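Local coordinates for protein lectin (Pleurotus ostreatus, PDB 6T0Q) that probably binds galactose-type sugars through two calcium-containing beta-sandwich domains that resemble carbohydrate-binding modules, at residues K220-Q224 against N301-V305; V192-R196 against I289-L293; L244-G248 against F320-L324; K227-A232 against N267-N273; R216-K220 against L324-W330. One frame throughout, in Å; residues are numbered along the deposited sequence.

Interaction 1 of 5, residues K220-Q224 against N301-V305. With NAG (2-acetamido-2-deoxy-beta-D-glucopyranose), chain C.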
# COMPACT_ATOMS: atom_id res chain seq x y z
N LYS A 220 4.21 9.27 9.12
CA LYS A 220 3.06 8.38 9.29
C LYS A 220 2.52 8.01 7.91
O LYS A 220 2.27 8.90 7.09
CB LYS A 220 1.96 9.03 10.14
CG LYS A 220 0.68 8.20 10.27
CD LYS A 220 0.87 7.00 11.20
CE LYS A 220 -0.44 6.23 11.33
NZ LYS A 220 -0.29 5.03 12.18
N THR A 221 2.35 6.72 7.67
CA THR A 221 1.81 6.22 6.41
C THR A 221 0.44 5.62 6.63
O THR A 221 0.22 4.89 7.60
CB THR A 221 2.74 5.17 5.80
OG1 THR A 221 4.00 5.79 5.49
CG2 THR A 221 2.14 4.58 4.51
N VAL A 222 -0.50 5.91 5.74
CA VAL A 222 -1.79 5.24 5.71
C VAL A 222 -1.87 4.47 4.39
O VAL A 222 -1.64 5.05 3.32
CB VAL A 222 -2.96 6.23 5.85
CG1 VAL A 222 -4.30 5.49 5.83
CG2 VAL A 222 -2.81 7.02 7.17
N ASN A 223 -2.17 3.18 4.48
CA ASN A 223 -2.15 2.35 3.26
C ASN A 223 -3.24 1.28 3.42
O ASN A 223 -2.99 0.15 3.84
CB ASN A 223 -0.76 1.74 3.04
CG ASN A 223 -0.72 0.73 1.90
OD1 ASN A 223 0.01 -0.27 1.98
ND2 ASN A 223 -1.47 0.98 0.83
N GLN A 224 -4.48 1.67 3.10
CA GLN A 224 -5.59 0.72 3.05
C GLN A 224 -5.69 0.22 1.61
O GLN A 224 -6.40 0.80 0.78
CB GLN A 224 -6.89 1.37 3.52
CG GLN A 224 -6.82 2.04 4.89
CD GLN A 224 -6.76 1.05 6.04
OE1 GLN A 224 -7.03 -0.14 5.87
NE2 GLN A 224 -6.43 1.54 7.23
N ASN A 301 -14.46 7.01 6.41
CA ASN A 301 -13.34 7.89 6.67
C ASN A 301 -12.46 7.24 7.72
O ASN A 301 -12.83 6.24 8.36
CB ASN A 301 -13.81 9.27 7.15
CG ASN A 301 -14.50 9.19 8.50
OD1 ASN A 301 -13.85 8.99 9.52
ND2 ASN A 301 -15.82 9.34 8.51
N GLU A 302 -11.29 7.82 7.94
CA GLU A 302 -10.52 7.43 9.11
C GLU A 302 -9.73 8.63 9.59
O GLU A 302 -9.34 9.50 8.81
CB GLU A 302 -9.60 6.24 8.83
CG GLU A 302 -8.27 6.56 8.21
CD GLU A 302 -7.41 5.31 8.06
OE1 GLU A 302 -7.60 4.57 7.08
OE2 GLU A 302 -6.55 5.06 8.94
N THR A 303 -9.51 8.66 10.90
CA THR A 303 -8.75 9.71 11.56
C THR A 303 -7.42 9.15 12.04
O THR A 303 -7.36 8.03 12.55
CB THR A 303 -9.54 10.29 12.74
OG1 THR A 303 -10.69 10.98 12.23
CG2 THR A 303 -8.68 11.27 13.56
N VAL A 304 -6.37 9.92 11.81
CA VAL A 304 -5.03 9.63 12.29
C VAL A 304 -4.63 10.78 13.20
O VAL A 304 -4.88 11.94 12.86
CB VAL A 304 -4.04 9.47 11.12
CG1 VAL A 304 -2.61 9.48 11.61
CG2 VAL A 304 -4.36 8.20 10.33
N VAL A 305 -4.03 10.47 14.35
CA VAL A 305 -3.55 11.49 15.27
C VAL A 305 -2.07 11.25 15.52
O VAL A 305 -1.57 10.13 15.39
CB VAL A 305 -4.33 11.50 16.61
CG1 VAL A 305 -5.83 11.67 16.35
CG2 VAL A 305 -4.07 10.21 17.40
C1 NAG C . -16.54 9.22 9.76
C2 NAG C . -17.47 10.38 10.13
C3 NAG C . -18.30 10.03 11.39
C4 NAG C . -18.94 8.65 11.30
C5 NAG C . -17.90 7.61 10.89
C6 NAG C . -18.50 6.24 10.63
C7 NAG C . -16.79 12.71 9.64
C8 NAG C . -15.94 13.86 10.10
N2 NAG C . -16.70 11.60 10.38
O3 NAG C . -19.33 11.00 11.57
O4 NAG C . -19.66 8.28 12.42
O5 NAG C . -17.28 8.02 9.66
O6 NAG C . -19.46 6.28 9.58
O7 NAG C . -17.50 12.80 8.67

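Interaction 2 of 5, residues V192-R196 against I289-L293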
# COMPACT_ATOMS: atom_id res chain seq x y z
N VAL A 192 -12.47 22.80 12.84
CA VAL A 192 -12.40 21.97 11.64
C VAL A 192 -12.16 20.50 12.01
O VAL A 192 -12.79 19.60 11.45
CB VAL A 192 -11.32 22.49 10.66
CG1 VAL A 192 -9.93 22.63 11.36
CG2 VAL A 192 -11.23 21.57 9.46
N LEU A 193 -11.26 20.26 12.97
CA LEU A 193 -10.94 18.95 13.52
C LEU A 193 -10.63 19.12 15.00
O LEU A 193 -10.19 20.20 15.41
CB LEU A 193 -9.73 18.30 12.83
CG LEU A 193 -9.91 17.84 11.38
CD1 LEU A 193 -8.55 17.47 10.77
CD2 LEU A 193 -10.87 16.65 11.33
N PRO A 194 -10.85 18.09 15.81
CA PRO A 194 -10.45 18.19 17.22
C PRO A 194 -8.95 17.99 17.36
O PRO A 194 -8.33 17.22 16.61
CB PRO A 194 -11.22 17.04 17.88
CG PRO A 194 -11.28 15.99 16.80
CD PRO A 194 -11.49 16.80 15.51
N LEU A 195 -8.36 18.70 18.32
CA LEU A 195 -7.05 18.30 18.84
C LEU A 195 -7.18 17.42 20.07
O LEU A 195 -6.29 16.60 20.35
CB LEU A 195 -6.20 19.54 19.16
CG LEU A 195 -5.71 20.29 17.93
CD1 LEU A 195 -4.92 21.51 18.36
CD2 LEU A 195 -4.89 19.37 17.01
N ARG A 196 -8.27 17.58 20.82
CA ARG A 196 -8.66 16.57 21.79
C ARG A 196 -8.66 15.20 21.12
O ARG A 196 -9.20 15.03 20.03
CB ARG A 196 -10.05 16.91 22.33
CG ARG A 196 -10.60 15.89 23.32
CD ARG A 196 -12.03 16.26 23.73
NE ARG A 196 -12.14 17.64 24.19
CZ ARG A 196 -12.26 17.99 25.47
NH1 ARG A 196 -12.28 17.05 26.41
NH2 ARG A 196 -12.36 19.27 25.81
N ILE A 289 1.78 18.41 17.16
CA ILE A 289 0.50 17.74 17.33
C ILE A 289 -0.28 17.90 16.03
O ILE A 289 -0.17 18.94 15.37
CB ILE A 289 -0.27 18.31 18.54
CG1 ILE A 289 -1.55 17.51 18.81
CG2 ILE A 289 -0.61 19.79 18.35
CD1 ILE A 289 -2.22 17.93 20.14
N ALA A 290 -1.03 16.87 15.65
CA ALA A 290 -1.79 16.93 14.41
C ALA A 290 -2.96 15.96 14.48
O ALA A 290 -2.91 14.95 15.18
CB ALA A 290 -0.93 16.63 13.18
N THR A 291 -4.00 16.29 13.74
CA THR A 291 -5.15 15.42 13.52
C THR A 291 -5.39 15.39 12.02
O THR A 291 -5.37 16.44 11.37
CB THR A 291 -6.39 15.92 14.26
OG1 THR A 291 -6.10 16.05 15.66
CG2 THR A 291 -7.57 14.94 14.07
N ILE A 292 -5.60 14.20 11.48
CA ILE A 292 -5.76 14.02 10.04
C ILE A 292 -7.00 13.17 9.81
O ILE A 292 -7.13 12.09 10.40
CB ILE A 292 -4.54 13.33 9.41
CG1 ILE A 292 -3.26 14.14 9.62
CG2 ILE A 292 -4.79 13.07 7.91
CD1 ILE A 292 -1.99 13.33 9.34
N LEU A 293 -7.90 13.64 8.95
CA LEU A 293 -9.04 12.84 8.53
C LEU A 293 -8.95 12.58 7.04
O LEU A 293 -8.78 13.51 6.25
CB LEU A 293 -10.37 13.53 8.86
CG LEU A 293 -11.58 12.60 8.70
CD1 LEU A 293 -12.62 12.93 9.75
CD2 LEU A 293 -12.19 12.74 7.33

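Interaction 3 of 5, residues L244-G248 against F320-L324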
# COMPACT_ATOMS: atom_id res chain seq x y z
N LEU A 244 5.22 20.64 6.77
CA LEU A 244 4.39 19.46 6.55
C LEU A 244 4.47 19.06 5.08
O LEU A 244 4.35 19.92 4.20
CB LEU A 244 2.94 19.74 6.92
CG LEU A 244 1.92 18.66 6.55
CD1 LEU A 244 2.13 17.41 7.41
CD2 LEU A 244 0.51 19.22 6.71
N TYR A 245 4.63 17.76 4.84
CA TYR A 245 4.69 17.17 3.51
C TYR A 245 3.69 16.02 3.40
O TYR A 245 3.42 15.32 4.38
CB TYR A 245 6.09 16.62 3.19
CG TYR A 245 7.21 17.62 3.36
CD1 TYR A 245 7.73 17.89 4.62
CD2 TYR A 245 7.76 18.28 2.27
CE1 TYR A 245 8.76 18.81 4.79
CE2 TYR A 245 8.78 19.20 2.42
CZ TYR A 245 9.28 19.46 3.68
OH TYR A 245 10.30 20.37 3.85
N VAL A 246 3.16 15.81 2.19
CA VAL A 246 2.36 14.63 1.89
C VAL A 246 2.88 14.03 0.59
O VAL A 246 2.99 14.73 -0.43
CB VAL A 246 0.85 14.92 1.81
CG1 VAL A 246 0.51 15.86 0.67
CG2 VAL A 246 0.06 13.63 1.65
N ASN A 247 3.25 12.75 0.64
CA ASN A 247 3.87 12.05 -0.50
C ASN A 247 5.03 12.85 -1.09
O ASN A 247 5.21 12.92 -2.31
CB ASN A 247 2.82 11.72 -1.55
CG ASN A 247 1.73 10.84 -1.00
OD1 ASN A 247 2.00 9.95 -0.19
ND2 ASN A 247 0.48 11.10 -1.40
N GLY A 248 5.81 13.49 -0.22
CA GLY A 248 6.98 14.23 -0.64
C GLY A 248 6.73 15.65 -1.10
O GLY A 248 7.69 16.40 -1.30
N PHE A 320 13.95 12.60 3.80
CA PHE A 320 13.10 12.12 4.89
C PHE A 320 11.62 12.16 4.54
O PHE A 320 10.83 11.45 5.17
CB PHE A 320 13.33 12.96 6.15
CG PHE A 320 12.75 14.35 6.05
CD1 PHE A 320 13.44 15.35 5.39
CD2 PHE A 320 11.50 14.63 6.58
CE1 PHE A 320 12.91 16.63 5.28
CE2 PHE A 320 10.95 15.90 6.46
CZ PHE A 320 11.66 16.90 5.81
N GLN A 321 11.21 13.00 3.58
CA GLN A 321 9.80 13.17 3.25
C GLN A 321 9.26 12.29 2.11
O GLN A 321 8.03 12.22 1.96
CB GLN A 321 9.51 14.65 2.94
CG GLN A 321 10.02 15.21 1.61
CD GLN A 321 11.47 15.68 1.65
OE1 GLN A 321 12.36 14.98 2.12
NE2 GLN A 321 11.70 16.90 1.17
N PRO A 322 10.08 11.67 1.25
CA PRO A 322 9.54 10.76 0.24
C PRO A 322 8.79 9.59 0.84
O PRO A 322 9.13 9.11 1.94
CB PRO A 322 10.79 10.30 -0.51
CG PRO A 322 11.55 11.54 -0.66
CD PRO A 322 11.29 12.31 0.68
N PRO A 323 7.81 9.05 0.11
CA PRO A 323 6.91 8.05 0.70
C PRO A 323 7.54 6.69 0.97
O PRO A 323 7.18 6.06 1.97
CB PRO A 323 5.79 7.93 -0.34
CG PRO A 323 6.38 8.48 -1.62
CD PRO A 323 7.32 9.56 -1.18
N LEU A 324 8.46 6.21 0.13
CA LEU A 324 8.92 4.83 0.22
C LEU A 324 10.33 4.69 0.79
O LEU A 324 11.06 3.76 0.42
CB LEU A 324 8.86 4.14 -1.14
CG LEU A 324 7.48 3.90 -1.75
CD1 LEU A 324 7.62 2.96 -2.95
CD2 LEU A 324 6.52 3.32 -0.74
O HOH W 1 5.53 13.10 2.70

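Interaction 4 of 5, residues K227-A232 against N267-N273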
# COMPACT_ATOMS: atom_id res chain seq x y z
N LYS A 227 -9.17 -0.07 -0.25
CA LYS A 227 -10.08 1.07 -0.34
C LYS A 227 -9.50 2.10 -1.31
O LYS A 227 -8.39 1.94 -1.83
CB LYS A 227 -10.31 1.69 1.04
CG LYS A 227 -10.87 0.71 2.08
CD LYS A 227 -10.97 1.34 3.47
CE LYS A 227 -12.22 2.17 3.62
NZ LYS A 227 -12.36 2.66 5.03
N VAL A 228 -10.25 3.18 -1.52
CA VAL A 228 -9.84 4.26 -2.43
C VAL A 228 -9.93 5.55 -1.63
O VAL A 228 -11.03 6.04 -1.34
CB VAL A 228 -10.72 4.32 -3.69
CG1 VAL A 228 -10.38 5.56 -4.52
CG2 VAL A 228 -10.54 3.04 -4.55
N ALA A 229 -8.78 6.10 -1.25
CA ALA A 229 -8.71 7.35 -0.52
C ALA A 229 -8.91 8.51 -1.48
O ALA A 229 -8.55 8.44 -2.66
CB ALA A 229 -7.37 7.49 0.19
N VAL A 230 -9.48 9.60 -0.97
CA VAL A 230 -9.88 10.71 -1.83
C VAL A 230 -9.26 12.03 -1.38
O VAL A 230 -8.40 12.58 -2.08
CB VAL A 230 -11.42 10.81 -1.88
CG1 VAL A 230 -11.84 12.02 -2.71
CG2 VAL A 230 -12.02 9.52 -2.46
N CYS A 231 -9.67 12.54 -0.20
CA CYS A 231 -9.22 13.83 0.31
C CYS A 231 -8.74 13.64 1.74
O CYS A 231 -9.22 12.74 2.45
CB CYS A 231 -10.36 14.92 0.30
SG CYS A 231 -10.93 15.48 -1.39
N ALA A 232 -7.80 14.49 2.18
CA ALA A 232 -7.45 14.57 3.59
C ALA A 232 -7.55 16.01 4.05
O ALA A 232 -7.30 16.96 3.29
CB ALA A 232 -6.04 14.05 3.88
N ASN A 267 -5.92 15.67 -3.49
CA ASN A 267 -5.36 14.83 -4.54
C ASN A 267 -4.55 13.69 -3.95
O ASN A 267 -3.43 13.41 -4.38
CB ASN A 267 -4.50 15.67 -5.48
CG ASN A 267 -3.31 16.30 -4.76
OD1 ASN A 267 -3.36 16.55 -3.56
ND2 ASN A 267 -2.24 16.56 -5.50
N LEU A 268 -5.10 13.02 -2.93
CA LEU A 268 -4.43 11.87 -2.34
C LEU A 268 -4.18 10.78 -3.39
O LEU A 268 -4.92 10.66 -4.37
CB LEU A 268 -5.27 11.28 -1.21
CG LEU A 268 -5.47 12.09 0.06
CD1 LEU A 268 -6.37 11.30 1.01
CD2 LEU A 268 -4.11 12.35 0.69
N HIS A 269 -3.13 10.00 -3.18
CA HIS A 269 -3.00 8.74 -3.88
C HIS A 269 -4.12 7.81 -3.42
O HIS A 269 -4.54 7.87 -2.26
CB HIS A 269 -1.64 8.10 -3.59
CG HIS A 269 -1.36 6.86 -4.39
ND1 HIS A 269 -1.71 5.60 -3.94
CD2 HIS A 269 -0.77 6.68 -5.60
CE1 HIS A 269 -1.34 4.70 -4.84
NE2 HIS A 269 -0.78 5.33 -5.86
N PRO A 270 -4.66 6.97 -4.31
CA PRO A 270 -5.83 6.17 -3.93
C PRO A 270 -5.58 5.14 -2.84
O PRO A 270 -6.53 4.76 -2.15
CB PRO A 270 -6.26 5.50 -5.25
CG PRO A 270 -5.09 5.64 -6.15
CD PRO A 270 -4.39 6.90 -5.76
N THR A 271 -4.34 4.65 -2.66
CA THR A 271 -4.11 3.58 -1.69
C THR A 271 -2.97 3.81 -0.71
O THR A 271 -2.97 3.16 0.34
CB THR A 271 -3.85 2.25 -2.41
OG1 THR A 271 -2.73 2.37 -3.29
CG2 THR A 271 -5.09 1.82 -3.20
N PHE A 272 -2.02 4.71 -0.98
CA PHE A 272 -0.82 4.81 -0.15
C PHE A 272 -0.46 6.28 -0.00
O PHE A 272 -0.14 6.93 -1.00
CB PHE A 272 0.33 4.01 -0.78
CG PHE A 272 1.57 3.87 0.08
CD1 PHE A 272 2.45 4.94 0.25
CD2 PHE A 272 1.89 2.66 0.68
CE1 PHE A 272 3.61 4.80 1.03
CE2 PHE A 272 3.03 2.51 1.46
CZ PHE A 272 3.90 3.58 1.63
N ASN A 273 -0.47 6.79 1.23
CA ASN A 273 -0.15 8.19 1.49
C ASN A 273 0.71 8.32 2.73
O ASN A 273 0.38 7.76 3.78
CB ASN A 273 -1.43 9.03 1.65
CG ASN A 273 -2.22 9.10 0.37
OD1 ASN A 273 -1.89 9.89 -0.52
ND2 ASN A 273 -3.23 8.26 0.24

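Interaction 5 of 5, residues R216-K220 against L324-W330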
# COMPACT_ATOMS: atom_id res chain seq x y z
N ARG A 216 13.68 17.85 14.00
CA ARG A 216 13.35 16.44 14.13
C ARG A 216 12.32 16.09 13.07
O ARG A 216 11.45 16.91 12.75
CB ARG A 216 12.78 16.11 15.52
CG ARG A 216 13.64 16.58 16.69
CD ARG A 216 14.97 15.82 16.71
NE ARG A 216 15.80 16.17 17.85
CZ ARG A 216 16.91 16.91 17.78
NH1 ARG A 216 17.33 17.38 16.61
NH2 ARG A 216 17.60 17.17 18.88
N ALA A 217 12.38 14.87 12.55
CA ALA A 217 11.43 14.44 11.53
C ALA A 217 10.48 13.38 12.07
O ALA A 217 10.83 12.61 12.97
CB ALA A 217 12.14 13.91 10.28
N PHE A 218 9.27 13.36 11.50
CA PHE A 218 8.19 12.47 11.90
C PHE A 218 7.47 11.98 10.66
O PHE A 218 7.26 12.75 9.72
CB PHE A 218 7.21 13.18 12.84
CG PHE A 218 7.86 13.78 14.05
CD1 PHE A 218 8.40 15.06 14.00
CD2 PHE A 218 7.97 13.06 15.23
CE1 PHE A 218 9.02 15.62 15.11
CE2 PHE A 218 8.60 13.60 16.34
CZ PHE A 218 9.12 14.89 16.29
N ARG A 219 7.07 10.70 10.65
CA ARG A 219 6.45 10.09 9.49
C ARG A 219 5.27 9.22 9.91
O ARG A 219 5.34 8.50 10.91
CB ARG A 219 7.44 9.22 8.70
CG ARG A 219 8.49 9.98 7.93
CD ARG A 219 9.53 9.03 7.34
NE ARG A 219 8.94 8.03 6.45
CZ ARG A 219 8.74 8.21 5.15
NH1 ARG A 219 9.08 9.36 4.57
NH2 ARG A 219 8.19 7.24 4.42
N LYS A 220 4.21 9.27 9.12
CA LYS A 220 3.06 8.38 9.29
C LYS A 220 2.52 8.01 7.91
O LYS A 220 2.27 8.90 7.09
CB LYS A 220 1.96 9.03 10.14
CG LYS A 220 0.68 8.20 10.27
CD LYS A 220 0.87 7.00 11.20
CE LYS A 220 -0.44 6.23 11.33
NZ LYS A 220 -0.29 5.03 12.18
N LEU A 324 8.46 6.21 0.13
CA LEU A 324 8.92 4.83 0.22
C LEU A 324 10.33 4.69 0.79
O LEU A 324 11.06 3.76 0.42
CB LEU A 324 8.86 4.14 -1.14
CG LEU A 324 7.48 3.90 -1.75
CD1 LEU A 324 7.62 2.96 -2.95
CD2 LEU A 324 6.52 3.32 -0.74
N ILE A 325 10.74 5.57 1.70
CA ILE A 325 12.10 5.46 2.20
C ILE A 325 12.24 4.27 3.13
O ILE A 325 11.25 3.72 3.67
CB ILE A 325 12.56 6.75 2.91
CG1 ILE A 325 11.86 6.90 4.25
CG2 ILE A 325 12.29 7.97 2.04
CD1 ILE A 325 12.48 7.98 5.11
N ASP A 326 13.48 3.85 3.33
CA ASP A 326 13.83 2.86 4.34
C ASP A 326 13.76 3.52 5.71
O ASP A 326 14.51 4.47 6.00
CB ASP A 326 15.23 2.32 4.07
CG ASP A 326 15.65 1.22 5.03
OD1 ASP A 326 14.87 0.84 5.93
OD2 ASP A 326 16.78 0.72 4.86
N GLU A 327 12.85 3.04 6.56
CA GLU A 327 12.67 3.61 7.88
C GLU A 327 13.50 2.92 8.94
O GLU A 327 13.25 3.10 10.14
CB GLU A 327 11.18 3.60 8.25
CG GLU A 327 10.39 4.61 7.43
CD GLU A 327 8.89 4.51 7.62
OE1 GLU A 327 8.42 3.51 8.19
OE2 GLU A 327 8.19 5.45 7.18
N PHE A 328 14.51 2.15 8.54
CA PHE A 328 15.44 1.58 9.51
C PHE A 328 16.10 2.71 10.30
O PHE A 328 16.51 3.73 9.74
CB PHE A 328 16.49 0.72 8.82
CG PHE A 328 17.42 0.02 9.77
CD1 PHE A 328 18.57 0.64 10.24
CD2 PHE A 328 17.14 -1.27 10.21
CE1 PHE A 328 19.42 -0.00 11.13
CE2 PHE A 328 17.98 -1.92 11.10
CZ PHE A 328 19.13 -1.28 11.56
N GLY A 329 16.22 2.51 11.61
CA GLY A 329 16.82 3.52 12.46
C GLY A 329 15.88 4.61 12.93
O GLY A 329 16.28 5.42 13.78
N TRP A 330 14.67 4.69 12.40
CA TRP A 330 13.66 5.59 12.96
C TRP A 330 13.03 4.94 14.19
O TRP A 330 12.76 3.73 14.20
CB TRP A 330 12.58 5.91 11.93
CG TRP A 330 13.03 6.74 10.74
CD1 TRP A 330 13.99 6.40 9.81
CD2 TRP A 330 12.53 8.02 10.34
NE1 TRP A 330 14.11 7.40 8.88
CE2 TRP A 330 13.23 8.41 9.17
CE3 TRP A 330 11.55 8.89 10.86
CZ2 TRP A 330 12.99 9.62 8.52
CZ3 TRP A 330 11.32 10.09 10.21
CH2 TRP A 330 12.03 10.44 9.05

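Interaction 1 of 5, residues K220-Q224 against N301-V305
Asn301, at the start of the 301-305 strand, carries a glycan: its ND2 is covalently bonded to C1 of NAG at 1.4 Å. The sugar is also hydrogen-bonded to the backbone of Ile89 and Phe102 in the other half of the chain, so it bridges the two domains. The next side chain, Glu302, points the opposite way, toward residues 220-224. Its OE1 accepts a weak hydrogen bond from Gln224 NE2 (3.3 Å) and lies 3.6 Å from Val222 CG1, but its main polar partner is the hydroxyl of Tyr296. With these polar partners the partly exposed carboxylate is accommodated at this end of the interface. Thr303 takes the outer face again, the alternation expected of an extended strand. Val304 then returns inward, its CG2 3.7 Å from Val222 CG2 and its CG1 3.8 Å from Lys220 CG. Branched valines suit both the strand backbone and the apolar interior, while Lys220 lends only its aliphatic part and sends NZ to Ser309. At Val305 the side chain leaves the interface. The strand axes approach to 9.5 Å at 169°, too far apart for backbone pairing, so this is face-to-face packing across a beta sandwich. Strand 301-305 is the edge of one sheet, paired with strand 287-296, whereas strand 214-222 runs inside the facing sheet between strands 273-281 and 311-313.

Interaction 2 of 5, residues V192-R196 against I289-L293
This is a buried packing of an irregular, proline-containing segment against the outer face of strand 287-296, the face turned away from the sandwich interior. Thr291 is its centre. The short hydroxyl side chain points at residues 192-196 and OG1 donates a 2.7 Å hydrogen bond to Pro194 O; Ser198 OG bonds to the same hydroxyl. Two leucines flank this bond. Leu193 CD2 lies 4.0 Å from Leu293 CB and its CD1 reaches 3.4 Å from Thr291 O, while Leu195 CD2 lies 4.2 Å from Ile289 CG1. Their branched, apolar ends thus pack against Leu293 and Ile289, and the restricted phi of Pro194 favours the extended conformation that this residue has between them. Ala290 and Ile292 point away, and Ile292 touches Val234. Phe102 of the first domain touches Leu193 and Leu293, and a NAG also touches Leu293. The contact thus belongs to an interdomain junction, where the segment entering the second beta sandwich lies across one of its sheets.

Interaction 3 of 5, residues L244-G248 against F320-L324
Tyr245 lays its ring over Gln321, whose CB sits 4.1 Å from the ring centroid and 24° off the normal, a CH-pi contact. The same ring meets Phe320 in an offset edge-to-face pair: the centroids are 5.5 Å apart, the planes stand at 90°, and Tyr245 CE1 comes to 3.6 Å from Phe320 CZ. Through these side chains the apolar aromatic rings pack the irregular loop onto the strand. Phe320 is also in touch with a bound NAG. Beyond Tyr245 the chain reverses at Asn247 and Gly248, whose backbone angles (49/39 and 84/-10) are those of a type I' turn, the tight reversal of a two-residue beta hairpin joining strands 241-246 and 249-254. Asparagine tolerates the positive phi, and its side chain is bonded to Asn273 and Thr274. At Gly248 a CB would clash with the preceding carbonyl. Gly248 N and Gln321 O, 3.4 Å apart, are too poorly angled to bond directly; water 1 links them instead, accepting from Gly248 N (3.0 Å) and donating to Gln321 O (2.8 Å). Pro323 CD packs 4.0 Å from Asn247 C, and Leu324 of the second subunit packs against both Asn247 and Pro323.

Interaction 4 of 5, residues K227-A232 against N267-N273
Two backbone hydrogen bonds tie the start of strand 229-239 to the connection at 267-273. Ala229 N donates to Pro270 O in a short, nearly straight bond (2.8 Å, 170°), and Leu268 N gives a weak one to Val230 O (3.4 Å). Pro270 O also receives a CA-H...O contact from Val228 CA at 3.4 Å; Lys227 O, equally close to Pro270 O, is a second acceptor and adds no bond. Within 267-273 side chains satisfy several of the turn's backbone groups. Asn273 acts in both directions, ND2 giving to His269 O (2.8 Å) and OD1 accepting from His269 N (2.9 Å), and OD1 also serves Asn247. His269 ND1 accepts from Thr271 N and from Phe272 N, each at 3.1 Å, a role that an unprotonated imidazole nitrogen can fill. Outside these segments, Asn223 ND2 bonds to Thr271 O and the Asn273 backbone pairs with Val222. The Lys227 amine goes to Ser300 and lies against the Tyr296 ring. Leu268 fills the apolar part, its CD1 4.0 Å from both Ala229 CB and Ala232 CB; small alanines let the leucine come close to the backbone. Cys231 turns the other way, into its disulfide with Cys69 of the first domain. Strand 229-239 pairs with strands 287-296 and 261-265, while the 267-273 connection links the two sheets of the beta sandwich, leading into strand 273-281.

Interaction 5 of 5, residues R216-K220 against L324-W330
A buried arginine, Arg219, is held on several sides by a single loop. Its strand, 214-222, belongs to one sheet of the beta sandwich, and the loop at 324-330 folds over the outer face of that sheet through an Asx turn and a type II beta turn. Ala217 and Arg219 point toward the loop, while Phe218 points the other way. The arginine's methylene chain rests on Trp330: Arg219 CD stands 3.6 Å from the centroid of the six-membered ring, 23° off the normal, in a CH-pi contact. Any cation-pi attraction from the guanidinium is at most weak. Ile325 CG1 covers one face of that group, 3.5 Å from Arg219 CZ, and at its edge Glu327 completes a salt bridge, Arg219 NE to Glu327 OE2 at 2.8 Å, with a weak second bond from NH2. Arg219 NH1 also donates to the carbonyls of Phe320 and Pro322, and Arg219 NH2 to that of Pro323, so arginine suits the site by offering donors around one plane. Ala217 is small enough to sit beside the indole, its CB 3.7 Å from Trp330 CH2. Gly329 has the positive phi favoured at the third position of a type II turn. The Asx turn starts at Asp326, whose OD1 accepts from Phe328 N at 2.9 Å, and Trp330 N closes the beta turn on Glu327 O at 3.1 Å.

In the fold
Interactions 1 and 2 occupy the two faces of one sheet, joined by the backbone pair Val304 N to Ile292 O (2.7 Å), and both reach the glycan on Asn301. Interactions 3 and 5 share Leu324 and a loop: Arg219 NH1 of interaction 5 lies 2.6 Å from Pro322 O of interaction 3, where the Phe320 side chain is about 4 Å from another bound NAG. Interaction 4 is the hub, with Asn273 OD1 2.8 Å from Asn247 ND2 of interaction 3 and Thr271 O 2.7 Å from Asn223 ND2 of interaction 1. The second subunit touches interactions 1, 3, 4 and 5. Calcium lies farther off, about 13 Å from the Ile289 side chain of interaction 2.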